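Local coordinates for protein L-isoleucine-4-hydroxylase (Bacillus thuringiensis, PDB 6LNH) that hydroxylates free L-isoleucine to (4S)-4-hydroxy-L-isoleucine, using iron, dioxygen and 2-oxoglutarate, and also oxidises L-leucine, L-methionine and several related amino acids, at residues H170-P175 with V221-T226; V177-M182 with L215-K220; G148-R153 with L242-Y247; G190-I195 with F205-E210. All coordinates share one frame; numbering follows the deposited sequence.

Contact 1 of 4, residues H170-P175 with V221-T226; sequences HKDDEP and VFHAVT. With FE (Fe (III) ion), chain M.
His-170 and His-223 meet twice, once through their backbones and once through the iron ion that their rings share. They form an antiparallel hydrogen-bonded pair: His-223 N gives a nearly straight bond to His-170 O (2.9 Å, 168°), whereas the return bond from His-170 N to His-223 O is bent to 134°. From CB, the His-170 side chain sets CG between the backbone N and the carbonyl carbon (chi1 64°). His-170 CG then lies 3.7 Å from His-223 O, and His-170 ND1 comes within 3.2 Å of the same oxygen. That oxygen sits over one ring face, a poor direction for a hydrogen bond, and ND1 instead bonds to Trp-168 O. CE1 passes Ala-224 CA, and at the tip His-170 NE2 binds the iron at 2.4 Å.

His-223 NE2 binds the metal at 2.6 Å, the two imidazoles being turned obliquely to each other. Asp-172 OD1 adds a long bond to iron of 2.8 Å, with its carboxylate crossing the His-223 ring at about a right angle, and OD2 accepts a hydrogen bond from water 1, itself an iron ligand. Between His-170 and Asp-172, the extended chain of Lys-171 lays CE over a face of Phe-222, 3.7 Å from the ring centroid, and brings NZ into an off-centre cation-pi contact.

This is the HxD...H facial triad of the 2-oxoglutarate dioxygenases. Waters 1 and 2 occupy further positions on the iron, consistent with sites where, as in relatives, 2-oxoglutarate and dioxygen would bind.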
loop_
_atom_site.group_PDB
_atom_site.type_symbol
_atom_site.label_atom_id
_atom_site.label_comp_id
_atom_site.label_asym_id
_atom_site.label_seq_id
_atom_site.Cartn_x
_atom_site.Cartn_y
_atom_site.Cartn_z
ATOM N N HIS C 170 27.253 2.440 -0.580
ATOM C CA HIS C 170 28.436 1.634 -0.298
ATOM C C HIS C 170 28.616 0.578 -1.382
ATOM O O HIS C 170 27.764 0.389 -2.256
ATOM C CB HIS C 170 28.328 0.956 1.040
ATOM C CG HIS C 170 27.214 -0.035 1.115
ATOM N ND1 HIS C 170 25.939 0.297 1.522
ATOM C CD2 HIS C 170 27.191 -1.353 0.824
ATOM C CE1 HIS C 170 25.170 -0.773 1.448
ATOM N NE2 HIS C 170 25.905 -1.783 1.015
ATOM N N LYS C 171 29.744 -0.125 -1.285
ATOM C CA LYS C 171 30.028 -1.326 -2.052
ATOM C C LYS C 171 30.279 -2.459 -1.071
ATOM O O LYS C 171 30.892 -2.256 -0.017
ATOM C CB LYS C 171 31.226 -1.114 -2.961
ATOM C CG LYS C 171 31.001 0.025 -3.924
ATOM C CD LYS C 171 32.180 0.239 -4.840
ATOM C CE LYS C 171 31.920 1.401 -5.789
ATOM N NZ LYS C 171 33.087 1.678 -6.674
ATOM N N ASP C 172 29.770 -3.637 -1.440
ATOM C CA ASP C 172 29.945 -4.837 -0.590
ATOM C C ASP C 172 31.352 -5.396 -0.798
ATOM O O ASP C 172 31.976 -5.072 -1.826
ATOM C CB ASP C 172 28.889 -5.897 -0.912
ATOM C CG ASP C 172 27.480 -5.489 -0.524
ATOM O OD1 ASP C 172 27.341 -4.516 0.243
ATOM O OD2 ASP C 172 26.532 -6.147 -0.996
ATOM N N ASP C 173 31.817 -6.214 0.144
ATOM C CA ASP C 173 33.149 -6.807 0.044
ATOM C C ASP C 173 33.279 -7.741 -1.152
ATOM O O ASP C 173 34.356 -7.831 -1.752
ATOM C CB ASP C 173 33.489 -7.560 1.335
ATOM C CG ASP C 173 33.747 -6.631 2.507
ATOM O OD1 ASP C 173 34.047 -5.444 2.269
ATOM O OD2 ASP C 173 33.653 -7.088 3.668
ATOM N N GLU C 174 32.209 -8.444 -1.507
ATOM C CA GLU C 174 32.209 -9.476 -2.539
ATOM C C GLU C 174 31.900 -8.878 -3.910
ATOM O O GLU C 174 30.992 -8.050 -4.036
ATOM C CB GLU C 174 31.192 -10.561 -2.208
ATOM C CG GLU C 174 31.448 -11.245 -0.871
ATOM C CD GLU C 174 30.815 -10.500 0.293
ATOM O OE1 GLU C 174 30.160 -9.467 0.050
ATOM O OE2 GLU C 174 30.975 -10.944 1.450
ATOM N N PRO C 175 32.645 -9.286 -4.940
ATOM C CA PRO C 175 32.437 -8.699 -6.275
ATOM C C PRO C 175 31.063 -8.963 -6.874
ATOM O O PRO C 175 30.611 -8.171 -7.710
ATOM C CB PRO C 175 33.553 -9.336 -7.120
ATOM C CG PRO C 175 34.044 -10.512 -6.323
ATOM C CD PRO C 175 33.830 -10.157 -4.889
ATOM N N VAL C 221 29.154 0.004 -9.110
ATOM C CA VAL C 221 28.249 1.042 -8.648
ATOM C C VAL C 221 28.119 0.935 -7.137
ATOM O O VAL C 221 28.439 -0.088 -6.529
ATOM C CB VAL C 221 26.851 0.943 -9.300
ATOM C CG1 VAL C 221 26.935 1.194 -10.794
ATOM C CG2 VAL C 221 26.223 -0.417 -9.007
ATOM N N PHE C 222 27.653 2.020 -6.536
ATOM C CA PHE C 222 27.268 1.996 -5.137
ATOM C C PHE C 222 25.817 1.556 -5.021
ATOM O O PHE C 222 25.016 1.712 -5.945
ATOM C CB PHE C 222 27.439 3.372 -4.490
ATOM C CG PHE C 222 28.867 3.810 -4.354
ATOM C CD1 PHE C 222 29.554 4.321 -5.443
ATOM C CD2 PHE C 222 29.517 3.724 -3.136
ATOM C CE1 PHE C 222 30.867 4.730 -5.319
ATOM C CE2 PHE C 222 30.830 4.131 -3.006
ATOM C CZ PHE C 222 31.506 4.635 -4.101
ATOM N N HIS C 223 25.485 0.994 -3.866
ATOM C CA HIS C 223 24.105 0.670 -3.562
ATOM C C HIS C 223 23.846 0.981 -2.099
ATOM O O HIS C 223 24.768 1.224 -1.316
ATOM C CB HIS C 223 23.776 -0.797 -3.878
ATOM C CG HIS C 223 24.355 -1.773 -2.901
ATOM N ND1 HIS C 223 25.519 -2.469 -3.145
ATOM C CD2 HIS C 223 23.933 -2.163 -1.674
ATOM C CE1 HIS C 223 25.786 -3.252 -2.114
ATOM N NE2 HIS C 223 24.841 -3.083 -1.208
ATOM N N ALA C 224 22.568 0.972 -1.740
ATOM C CA ALA C 224 22.158 1.139 -0.358
ATOM C C ALA C 224 20.771 0.540 -0.217
ATOM O O ALA C 224 20.067 0.320 -1.206
ATOM C CB ALA C 224 22.166 2.611 0.066
ATOM N N VAL C 225 20.382 0.286 1.024
ATOM C CA VAL C 225 19.017 -0.106 1.341
ATOM C C VAL C 225 18.483 0.877 2.376
ATOM O O VAL C 225 19.104 1.095 3.424
ATOM C CB VAL C 225 18.922 -1.569 1.813
ATOM C CG1 VAL C 225 19.726 -1.819 3.082
ATOM C CG2 VAL C 225 17.466 -1.974 1.991
ATOM N N THR C 226 17.358 1.501 2.049
ATOM C CA THR C 226 16.708 2.458 2.927
ATOM C C THR C 226 16.341 1.795 4.258
ATOM O O THR C 226 16.077 0.589 4.305
ATOM C CB THR C 226 15.477 3.014 2.197
ATOM O OG1 THR C 226 15.905 3.920 1.168
ATOM C CG2 THR C 226 14.481 3.703 3.121
HETATM FE FE FE M . 24.830 -3.923 1.232
HETATM O O HOH W 1 24.111 -5.762 0.032
HETATM O O HOH W 2 24.534 -5.513 2.999
#

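Contact 2 of 4, residues V177-M182 with L215-K220; sequences VFLHLM and LVFGQK
Val-177 and Phe-217 exchange both of their backbone hydrogen bonds: Phe-217 N gives to Val-177 O at 2.8 Å, and Val-177 N gives to Phe-217 O at 3.1 Å. Two residues on, Leu-179 and Leu-215 repeat the exchange, with Leu-179 N to Leu-215 O at 2.7 Å and Leu-215 N to Leu-179 O at 2.9 Å. Val-177 O also receives the CA-H of Val-216, a weaker supplement to its amide bond. Phe-178 sits opposite Val-216 in the non-hydrogen-bonded position between these pairs, and its N is turned to Val-243 O on the other side of the strand. Strand 177-182 is thus an inner strand of the larger antiparallel sheet of the double-stranded beta-helix, the cupin-type core of this enzyme family. On one face of that sheet Phe-178 and Val-216 lie side by side, and Val-216 CG1, beside its backbone N (chi1 -43°), approaches Phe-178 CD2 to 3.3 Å. On the other face Leu-179 CD2 touches the edge of the Phe-217 ring, 4.0 Å from CE2, while that ring stacks on the iron ligand His-223. The buried imidazole of His-180 is satisfied at both nitrogens, ND1 by Thr-214 OG1 and NE2 by Asp-129 OD2.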
loop_
_atom_site.group_PDB
_atom_site.type_symbol
_atom_site.label_atom_id
_atom_site.label_comp_id
_atom_site.label_asym_id
_atom_site.label_seq_id
_atom_site.Cartn_x
_atom_site.Cartn_y
_atom_site.Cartn_z
ATOM N N VAL C 177 27.046 -10.074 -5.615
ATOM C CA VAL C 177 26.130 -10.330 -4.510
ATOM C C VAL C 177 24.715 -10.444 -5.062
ATOM O O VAL C 177 24.281 -9.593 -5.846
ATOM C CB VAL C 177 26.207 -9.221 -3.441
ATOM C CG1 VAL C 177 25.043 -9.327 -2.462
ATOM C CG2 VAL C 177 27.535 -9.285 -2.705
ATOM N N PHE C 178 24.001 -11.492 -4.653
ATOM C CA PHE C 178 22.597 -11.684 -5.002
ATOM C C PHE C 178 21.735 -11.376 -3.782
ATOM O O PHE C 178 21.931 -11.971 -2.716
ATOM C CB PHE C 178 22.338 -13.112 -5.484
ATOM C CG PHE C 178 22.855 -13.398 -6.866
ATOM C CD1 PHE C 178 24.208 -13.582 -7.096
ATOM C CD2 PHE C 178 21.980 -13.502 -7.933
ATOM C CE1 PHE C 178 24.679 -13.850 -8.372
ATOM C CE2 PHE C 178 22.444 -13.769 -9.209
ATOM C CZ PHE C 178 23.796 -13.941 -9.428
ATOM N N LEU C 179 20.786 -10.455 -3.941
ATOM C CA LEU C 179 19.813 -10.116 -2.906
ATOM C C LEU C 179 18.465 -10.714 -3.301
ATOM O O LEU C 179 17.861 -10.292 -4.293
ATOM C CB LEU C 179 19.723 -8.599 -2.737
ATOM C CG LEU C 179 18.712 -8.027 -1.742
ATOM C CD1 LEU C 179 18.962 -8.593 -0.375
ATOM C CD2 LEU C 179 18.797 -6.510 -1.702
ATOM N N HIS C 180 17.994 -11.693 -2.531
ATOM C CA HIS C 180 16.696 -12.321 -2.751
ATOM C C HIS C 180 15.767 -11.952 -1.602
ATOM O O HIS C 180 16.044 -12.286 -0.445
ATOM C CB HIS C 180 16.824 -13.841 -2.865
ATOM C CG HIS C 180 17.865 -14.291 -3.841
ATOM N ND1 HIS C 180 17.644 -14.329 -5.201
ATOM C CD2 HIS C 180 19.132 -14.728 -3.654
ATOM C CE1 HIS C 180 18.732 -14.765 -5.811
ATOM N NE2 HIS C 180 19.650 -15.015 -4.894
ATOM N N LEU C 181 14.670 -11.270 -1.920
ATOM C CA LEU C 181 13.626 -11.039 -0.931
ATOM C C LEU C 181 12.905 -12.345 -0.619
ATOM O O LEU C 181 12.445 -13.045 -1.525
ATOM C CB LEU C 181 12.637 -9.991 -1.439
ATOM C CG LEU C 181 11.483 -9.625 -0.506
ATOM C CD1 LEU C 181 12.001 -9.051 0.805
ATOM C CD2 LEU C 181 10.545 -8.646 -1.190
ATOM N N MET C 182 12.799 -12.669 0.669
ATOM C CA MET C 182 12.072 -13.855 1.103
ATOM C C MET C 182 10.695 -13.542 1.672
ATOM O O MET C 182 9.749 -14.302 1.441
ATOM C CB MET C 182 12.894 -14.619 2.144
ATOM C CG MET C 182 14.223 -15.125 1.612
ATOM S SD MET C 182 14.036 -16.281 0.240
ATOM C CE MET C 182 13.293 -17.671 1.086
ATOM N N LEU C 215 17.717 -8.875 -6.781
ATOM C CA LEU C 215 18.586 -7.796 -7.228
ATOM C C LEU C 215 20.029 -8.253 -7.078
ATOM O O LEU C 215 20.425 -8.721 -6.004
ATOM C CB LEU C 215 18.352 -6.521 -6.417
ATOM C CG LEU C 215 18.863 -5.193 -6.973
ATOM C CD1 LEU C 215 18.610 -4.119 -5.937
ATOM C CD2 LEU C 215 20.341 -5.256 -7.337
ATOM N N VAL C 216 20.806 -8.139 -8.152
ATOM C CA VAL C 216 22.210 -8.535 -8.159
ATOM C C VAL C 216 23.080 -7.281 -8.238
ATOM O O VAL C 216 22.798 -6.368 -9.023
ATOM C CB VAL C 216 22.496 -9.531 -9.301
ATOM C CG1 VAL C 216 21.381 -10.566 -9.367
ATOM C CG2 VAL C 216 22.635 -8.843 -10.632
ATOM N N PHE C 217 24.099 -7.212 -7.382
ATOM C CA PHE C 217 25.004 -6.071 -7.308
ATOM C C PHE C 217 26.412 -6.453 -7.744
ATOM O O PHE C 217 26.923 -7.512 -7.370
ATOM C CB PHE C 217 25.101 -5.499 -5.891
ATOM C CG PHE C 217 23.789 -5.130 -5.274
ATOM C CD1 PHE C 217 22.999 -4.132 -5.819
ATOM C CD2 PHE C 217 23.368 -5.749 -4.109
ATOM C CE1 PHE C 217 21.799 -3.781 -5.228
ATOM C CE2 PHE C 217 22.173 -5.406 -3.515
ATOM C CZ PHE C 217 21.386 -4.421 -4.075
ATOM N N GLY C 218 27.042 -5.570 -8.519
ATOM C CA GLY C 218 28.473 -5.588 -8.712
ATOM C C GLY C 218 29.112 -4.410 -7.989
ATOM O O GLY C 218 28.443 -3.584 -7.372
ATOM N N GLN C 219 30.437 -4.337 -8.090
ATOM C CA GLN C 219 31.193 -3.307 -7.386
ATOM C C GLN C 219 31.451 -2.082 -8.250
ATOM O O GLN C 219 32.126 -1.151 -7.803
ATOM C CB GLN C 219 32.535 -3.870 -6.908
ATOM C CG GLN C 219 32.471 -4.735 -5.663
ATOM C CD GLN C 219 33.763 -5.500 -5.447
ATOM O OE1 GLN C 219 34.525 -5.725 -6.388
ATOM N NE2 GLN C 219 34.021 -5.897 -4.205
ATOM N N LYS C 220 30.915 -2.059 -9.469
ATOM C CA LYS C 220 31.059 -0.913 -10.352
ATOM C C LYS C 220 30.174 0.256 -9.931
ATOM O O LYS C 220 30.447 1.400 -10.313
ATOM C CB LYS C 220 30.762 -1.372 -11.783
ATOM C CG LYS C 220 30.367 -0.309 -12.775
ATOM C CD LYS C 220 30.295 -0.919 -14.158
ATOM C CE LYS C 220 29.664 0.034 -15.149
ATOM N NZ LYS C 220 29.719 -0.522 -16.528
#

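Contact 3 of 4, residues G148-R153 with L242-Y247; sequences GLHQVR and LVTFSY
Leu-242 and His-150 face each other as an antiparallel hydrogen-bonded pair, and they and Gly-148 give up the most surface to this contact. Their backbones exchange two bonds, Leu-242 N to His-150 O and His-150 N to Leu-242 O, each 2.8 Å long. Alongside, the two CB atoms come to 3.7 Å, and Leu-242 CD1 reaches back to 4.0 Å from His-150 CB. The CG of His-150 is anti to the carbonyl carbon (chi1 -66°), and beyond it CD2 of the imidazole meets Thr-244 CG2 at 4.1 Å, the two side chains crossing at about a right angle. A water joins their polar ends, touching both His-150 NE2 and Thr-244 OG1, the latter at 2.7 Å.

Gly-148 pairs with Thr-244 through a second set of reciprocal bonds. Lacking a side chain, it lets Thr-244 OG1 settle 3.6 Å from its CA. Gly-148 O also takes the CA-H of Val-243, at 3.1 Å from CA.

Both strands run through the interior of the larger antiparallel sheet of the double-stranded beta-helix. Strand 68-77 flanks 148-153, and its Tyr-72 stacks on His-150; strand 176-184 flanks 242-247, with Val-177 and Leu-179 against Leu-242. Helix 120-134 covers the face bearing Leu-149 and Val-243, whereas the side chain of Leu-242, on the other face, comes within about 6 Å of the bound iron.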
loop_
_atom_site.group_PDB
_atom_site.type_symbol
_atom_site.label_atom_id
_atom_site.label_comp_id
_atom_site.label_asym_id
_atom_site.label_seq_id
_atom_site.Cartn_x
_atom_site.Cartn_y
_atom_site.Cartn_z
ATOM N N GLY C 148 28.972 -17.492 -0.328
ATOM C CA GLY C 148 28.393 -17.191 0.971
ATOM C C GLY C 148 26.880 -17.041 0.922
ATOM O O GLY C 148 26.324 -16.496 -0.028
ATOM N N LEU C 149 26.226 -17.540 1.967
ATOM C CA LEU C 149 24.777 -17.465 2.111
ATOM C C LEU C 149 24.462 -16.741 3.410
ATOM O O LEU C 149 24.847 -17.202 4.490
ATOM C CB LEU C 149 24.144 -18.857 2.102
ATOM C CG LEU C 149 23.830 -19.465 0.732
ATOM C CD1 LEU C 149 25.098 -19.973 0.063
ATOM C CD2 LEU C 149 22.805 -20.579 0.870
ATOM N N HIS C 150 23.755 -15.619 3.309
ATOM C CA HIS C 150 23.381 -14.823 4.470
ATOM C C HIS C 150 21.867 -14.802 4.596
ATOM O O HIS C 150 21.172 -14.279 3.718
ATOM C CB HIS C 150 23.927 -13.400 4.366
ATOM C CG HIS C 150 25.420 -13.319 4.424
ATOM N ND1 HIS C 150 26.114 -13.166 5.606
ATOM C CD2 HIS C 150 26.353 -13.360 3.444
ATOM C CE1 HIS C 150 27.409 -13.112 5.350
ATOM N NE2 HIS C 150 27.581 -13.232 4.047
ATOM N N GLN C 151 21.366 -15.372 5.684
ATOM C CA GLN C 151 19.949 -15.369 6.019
ATOM C C GLN C 151 19.740 -14.250 7.033
ATOM O O GLN C 151 20.181 -14.360 8.179
ATOM C CB GLN C 151 19.558 -16.730 6.589
ATOM C CG GLN C 151 18.090 -17.085 6.574
ATOM C CD GLN C 151 17.856 -18.460 7.174
ATOM O OE1 GLN C 151 18.779 -19.076 7.706
ATOM N NE2 GLN C 151 16.623 -18.940 7.101
ATOM N N VAL C 152 19.060 -13.180 6.622
ATOM C CA VAL C 152 18.917 -11.985 7.446
ATOM C C VAL C 152 17.445 -11.643 7.590
ATOM O O VAL C 152 16.705 -11.604 6.601
ATOM C CB VAL C 152 19.677 -10.782 6.858
ATOM C CG1 VAL C 152 19.656 -9.611 7.840
ATOM C CG2 VAL C 152 21.110 -11.165 6.514
ATOM N N ARG C 153 17.022 -11.402 8.823
ATOM C CA ARG C 153 15.703 -10.858 9.121
ATOM C C ARG C 153 15.907 -9.490 9.760
ATOM O O ARG C 153 16.434 -9.390 10.872
ATOM C CB ARG C 153 14.926 -11.787 10.050
ATOM C CG ARG C 153 13.649 -11.215 10.610
ATOM C CD ARG C 153 12.842 -12.361 11.181
ATOM N NE ARG C 153 11.833 -12.852 10.242
ATOM C CZ ARG C 153 10.598 -13.199 10.588
ATOM N NH1 ARG C 153 10.229 -13.151 11.860
ATOM N NH2 ARG C 153 9.744 -13.631 9.671
ATOM N N LEU C 242 21.021 -13.415 1.083
ATOM C CA LEU C 242 22.145 -12.956 0.279
ATOM C C LEU C 242 22.981 -14.151 -0.157
ATOM O O LEU C 242 23.308 -15.016 0.661
ATOM C CB LEU C 242 23.018 -11.966 1.053
ATOM C CG LEU C 242 22.455 -10.603 1.456
ATOM C CD1 LEU C 242 23.360 -9.959 2.497
ATOM C CD2 LEU C 242 22.319 -9.702 0.241
ATOM N N VAL C 243 23.323 -14.195 -1.442
ATOM C CA VAL C 243 24.234 -15.196 -1.986
ATOM C C VAL C 243 25.398 -14.438 -2.611
ATOM O O VAL C 243 25.235 -13.779 -3.646
ATOM C CB VAL C 243 23.551 -16.118 -3.004
ATOM C CG1 VAL C 243 24.507 -17.221 -3.431
ATOM C CG2 VAL C 243 22.282 -16.717 -2.410
ATOM N N THR C 244 26.568 -14.527 -1.983
ATOM C CA THR C 244 27.747 -13.771 -2.378
ATOM C C THR C 244 28.824 -14.689 -2.941
ATOM O O THR C 244 28.940 -15.855 -2.550
ATOM C CB THR C 244 28.312 -12.986 -1.192
ATOM O OG1 THR C 244 28.959 -13.888 -0.286
ATOM C CG2 THR C 244 27.195 -12.255 -0.459
ATOM N N PHE C 245 29.601 -14.152 -3.881
ATOM C CA PHE C 245 30.709 -14.867 -4.504
ATOM C C PHE C 245 31.994 -14.076 -4.299
ATOM O O PHE C 245 32.111 -12.941 -4.779
ATOM C CB PHE C 245 30.425 -15.103 -5.990
ATOM C CG PHE C 245 29.195 -15.930 -6.239
ATOM C CD1 PHE C 245 27.928 -15.381 -6.095
ATOM C CD2 PHE C 245 29.303 -17.264 -6.589
ATOM C CE1 PHE C 245 26.798 -16.143 -6.303
ATOM C CE2 PHE C 245 28.174 -18.030 -6.801
ATOM C CZ PHE C 245 26.921 -17.468 -6.658
ATOM N N SER C 246 32.951 -14.673 -3.585
ATOM C CA SER C 246 34.252 -14.061 -3.343
ATOM C C SER C 246 35.334 -15.137 -3.337
ATOM O O SER C 246 35.050 -16.337 -3.346
ATOM C CB SER C 246 34.262 -13.259 -2.035
ATOM O OG SER C 246 34.008 -14.093 -0.920
ATOM N N TYR C 247 36.588 -14.687 -3.336
ATOM C CA TYR C 247 37.749 -15.565 -3.433
ATOM C C TYR C 247 38.164 -16.105 -2.072
ATOM O O TYR C 247 38.072 -15.408 -1.057
ATOM C CB TYR C 247 38.929 -14.824 -4.059
ATOM C CG TYR C 247 38.623 -14.288 -5.428
ATOM C CD1 TYR C 247 38.108 -15.119 -6.409
ATOM C CD2 TYR C 247 38.844 -12.954 -5.743
ATOM C CE1 TYR C 247 37.823 -14.642 -7.668
ATOM C CE2 TYR C 247 38.562 -12.466 -7.004
ATOM C CZ TYR C 247 38.050 -13.316 -7.961
ATOM O OH TYR C 247 37.765 -12.841 -9.219
HETATM O O HOH W 3 29.371 -13.232 2.322
#

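Contact 4 of 4, residues G190-I195 with F205-E210; sequences GGDNLI and FISLKE. With HG (mercury (II) ion), chain G.
Ile-206 N gives a hydrogen bond to Asn-193 O that is 2.8 Å long and almost straight, at 175°. Ile-206 O accepts Asn-193 N in return, and Asn-193 CB lies 3.5 Å from Ile-206 O. These two bonds close one hydrogen-bonded pair, and the next residues, Leu-194 and Phe-205, form a non-hydrogen-bonded one.

Phe-205 holds its CG anti to the backbone N (chi1 -179°), and from there its ring extends back past Leu-194 to Asp-192. Leu-194 CD2 meets Phe-205 CD2 at 3.7 Å, and Asp-192 OD2 lies 3.4 Å from Phe-205 CZ, the carboxylate tilted 42° from the ring plane.

The pairing makes a beta hairpin of strands 189-196 and 204-206, part of the smaller sheet of the double-stranded beta-helix, in which strand 222-229, carrying the iron ligand His-223, runs along the other side of 189-196. Ile-195 CG1 touches Ile-206 CD1 at 3.7 Å, and Phe-31 packs on both. Asn-193 lies on the same face of the sheet as Ile-206 and sets its OD1 3.6 Å from Leu-208 CG, crossing that side chain at about a right angle.

Asp-192 and Phe-205 both pack on Ile-189 of a second subunit, and Ser-207 N bonds to Glu-231 OE2 of that subunit. Farther along, Glu-210 OE1 binds a mercury ion at 2.6 Å together with Cys-232 SG of a third subunit.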
loop_
_atom_site.group_PDB
_atom_site.type_symbol
_atom_site.label_atom_id
_atom_site.label_comp_id
_atom_site.label_asym_id
_atom_site.label_seq_id
_atom_site.Cartn_x
_atom_site.Cartn_y
_atom_site.Cartn_z
ATOM N N GLY C 190 9.731 1.209 4.007
ATOM C CA GLY C 190 11.138 1.348 3.693
ATOM C C GLY C 190 11.735 0.059 3.160
ATOM O O GLY C 190 11.050 -0.813 2.618
ATOM N N GLY C 191 13.050 -0.054 3.322
ATOM C CA GLY C 191 13.767 -1.185 2.765
ATOM C C GLY C 191 13.884 -1.158 1.259
ATOM O O GLY C 191 13.981 -2.218 0.631
ATOM N N ASP C 192 13.876 0.031 0.663
ATOM C CA ASP C 192 14.061 0.176 -0.772
ATOM C C ASP C 192 15.545 0.179 -1.121
ATOM O O ASP C 192 16.389 0.622 -0.337
ATOM C CB ASP C 192 13.417 1.471 -1.270
ATOM C CG ASP C 192 12.062 1.734 -0.641
ATOM O OD1 ASP C 192 11.208 0.820 -0.650
ATOM O OD2 ASP C 192 11.849 2.857 -0.139
ATOM N N ASN C 193 15.858 -0.328 -2.308
ATOM C CA ASN C 193 17.231 -0.426 -2.781
ATOM C C ASN C 193 17.540 0.729 -3.723
ATOM O O ASN C 193 16.737 1.051 -4.605
ATOM C CB ASN C 193 17.464 -1.765 -3.479
ATOM C CG ASN C 193 17.271 -2.946 -2.550
ATOM O OD1 ASN C 193 16.227 -3.598 -2.565
ATOM N ND2 ASN C 193 18.277 -3.223 -1.726
ATOM N N LEU C 194 18.697 1.353 -3.526
ATOM C CA LEU C 194 19.147 2.476 -4.335
ATOM C C LEU C 194 20.411 2.092 -5.090
ATOM O O LEU C 194 21.266 1.378 -4.560
ATOM C CB LEU C 194 19.416 3.708 -3.470
ATOM C CG LEU C 194 18.276 4.099 -2.533
ATOM C CD1 LEU C 194 18.669 5.295 -1.696
ATOM C CD2 LEU C 194 17.009 4.388 -3.322
ATOM N N ILE C 195 20.524 2.563 -6.329
ATOM C CA ILE C 195 21.726 2.397 -7.136
ATOM C C ILE C 195 22.276 3.775 -7.467
ATOM O O ILE C 195 21.533 4.654 -7.923
ATOM C CB ILE C 195 21.457 1.600 -8.425
ATOM C CG1 ILE C 195 20.748 0.283 -8.107
ATOM C CG2 ILE C 195 22.766 1.335 -9.163
ATOM C CD1 ILE C 195 21.562 -0.655 -7.245
ATOM N N PHE C 205 15.961 3.391 -8.540
ATOM C CA PHE C 205 15.202 3.087 -7.301
ATOM C C PHE C 205 14.489 1.749 -7.506
ATOM O O PHE C 205 13.642 1.654 -8.405
ATOM C CB PHE C 205 14.206 4.208 -6.999
ATOM C CG PHE C 205 13.394 4.017 -5.744
ATOM C CD1 PHE C 205 12.397 3.058 -5.684
ATOM C CD2 PHE C 205 13.619 4.802 -4.627
ATOM C CE1 PHE C 205 11.651 2.886 -4.530
ATOM C CE2 PHE C 205 12.872 4.630 -3.474
ATOM C CZ PHE C 205 11.888 3.673 -3.428
ATOM N N ILE C 206 14.841 0.745 -6.704
ATOM C CA ILE C 206 14.225 -0.606 -6.844
ATOM C C ILE C 206 13.556 -0.993 -5.525
ATOM O O ILE C 206 14.229 -0.945 -4.483
ATOM C CB ILE C 206 15.280 -1.645 -7.275
ATOM C CG1 ILE C 206 15.961 -1.247 -8.585
ATOM C CG2 ILE C 206 14.665 -3.032 -7.360
ATOM C CD1 ILE C 206 17.455 -1.433 -8.575
ATOM N N SER C 207 12.274 -1.354 -5.582
ATOM C CA SER C 207 11.531 -1.772 -4.368
ATOM C C SER C 207 11.145 -3.247 -4.496
ATOM O O SER C 207 10.267 -3.552 -5.316
ATOM C CB SER C 207 10.317 -0.912 -4.159
ATOM O OG SER C 207 9.625 -1.308 -2.988
ATOM N N LEU C 208 11.805 -4.124 -3.740
ATOM C CA LEU C 208 11.458 -5.566 -3.781
ATOM C C LEU C 208 10.151 -5.736 -3.004
ATOM O O LEU C 208 10.146 -5.446 -1.799
ATOM C CB LEU C 208 12.603 -6.376 -3.166
ATOM C CG LEU C 208 13.968 -6.164 -3.821
ATOM C CD1 LEU C 208 14.961 -7.222 -3.373
ATOM C CD2 LEU C 208 13.848 -6.158 -5.334
ATOM N N LYS C 209 9.086 -6.162 -3.688
ATOM C CA LYS C 209 7.754 -6.304 -3.042
ATOM C C LYS C 209 7.398 -7.779 -2.840
ATOM O O LYS C 209 7.371 -8.209 -1.677
ATOM C CB LYS C 209 6.680 -5.582 -3.860
ATOM C CG LYS C 209 5.391 -5.277 -3.108
ATOM C CD LYS C 209 4.161 -5.364 -3.982
ATOM C CE LYS C 209 2.902 -5.689 -3.207
ATOM N NZ LYS C 209 1.713 -5.029 -3.798
ATOM N N GLU C 210 7.108 -8.521 -3.914
ATOM C CA GLU C 210 6.721 -9.939 -3.702
ATOM C C GLU C 210 7.945 -10.818 -3.459
ATOM O O GLU C 210 9.033 -10.483 -3.950
ATOM C CB GLU C 210 5.917 -10.458 -4.893
ATOM C CG GLU C 210 6.509 -10.078 -6.236
ATOM C CD GLU C 210 5.516 -10.111 -7.382
ATOM O OE1 GLU C 210 4.773 -9.128 -7.546
ATOM O OE2 GLU C 210 5.488 -11.122 -8.105
HETATM HG HG HG G . 2.799 -7.375 -7.354
#

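Contacts 2 and 3 are buried pairings within the larger sheet, joined through neighbouring strands 176-184 and 236-247, and rest on regular ladders; the side chains that meet in contact 2 are apolar, while contact 3 mixes apolar and polar ones, two of them joined by a water. Contact 4 and the 221-226 half of contact 1 belong to the smaller sheet. Contact 1 is only partly buried, and its single bridge carries metal chemistry rather than a ladder. Contact 4 is buried partly by a second subunit, far from contact 3 (centres about 18 Å apart). The hydrogen bond of Gln-219 NE2 to Asp-172 O joins contacts 1 and 2, and Leu-179 and Leu-215 pack on Asn-193 of contact 4.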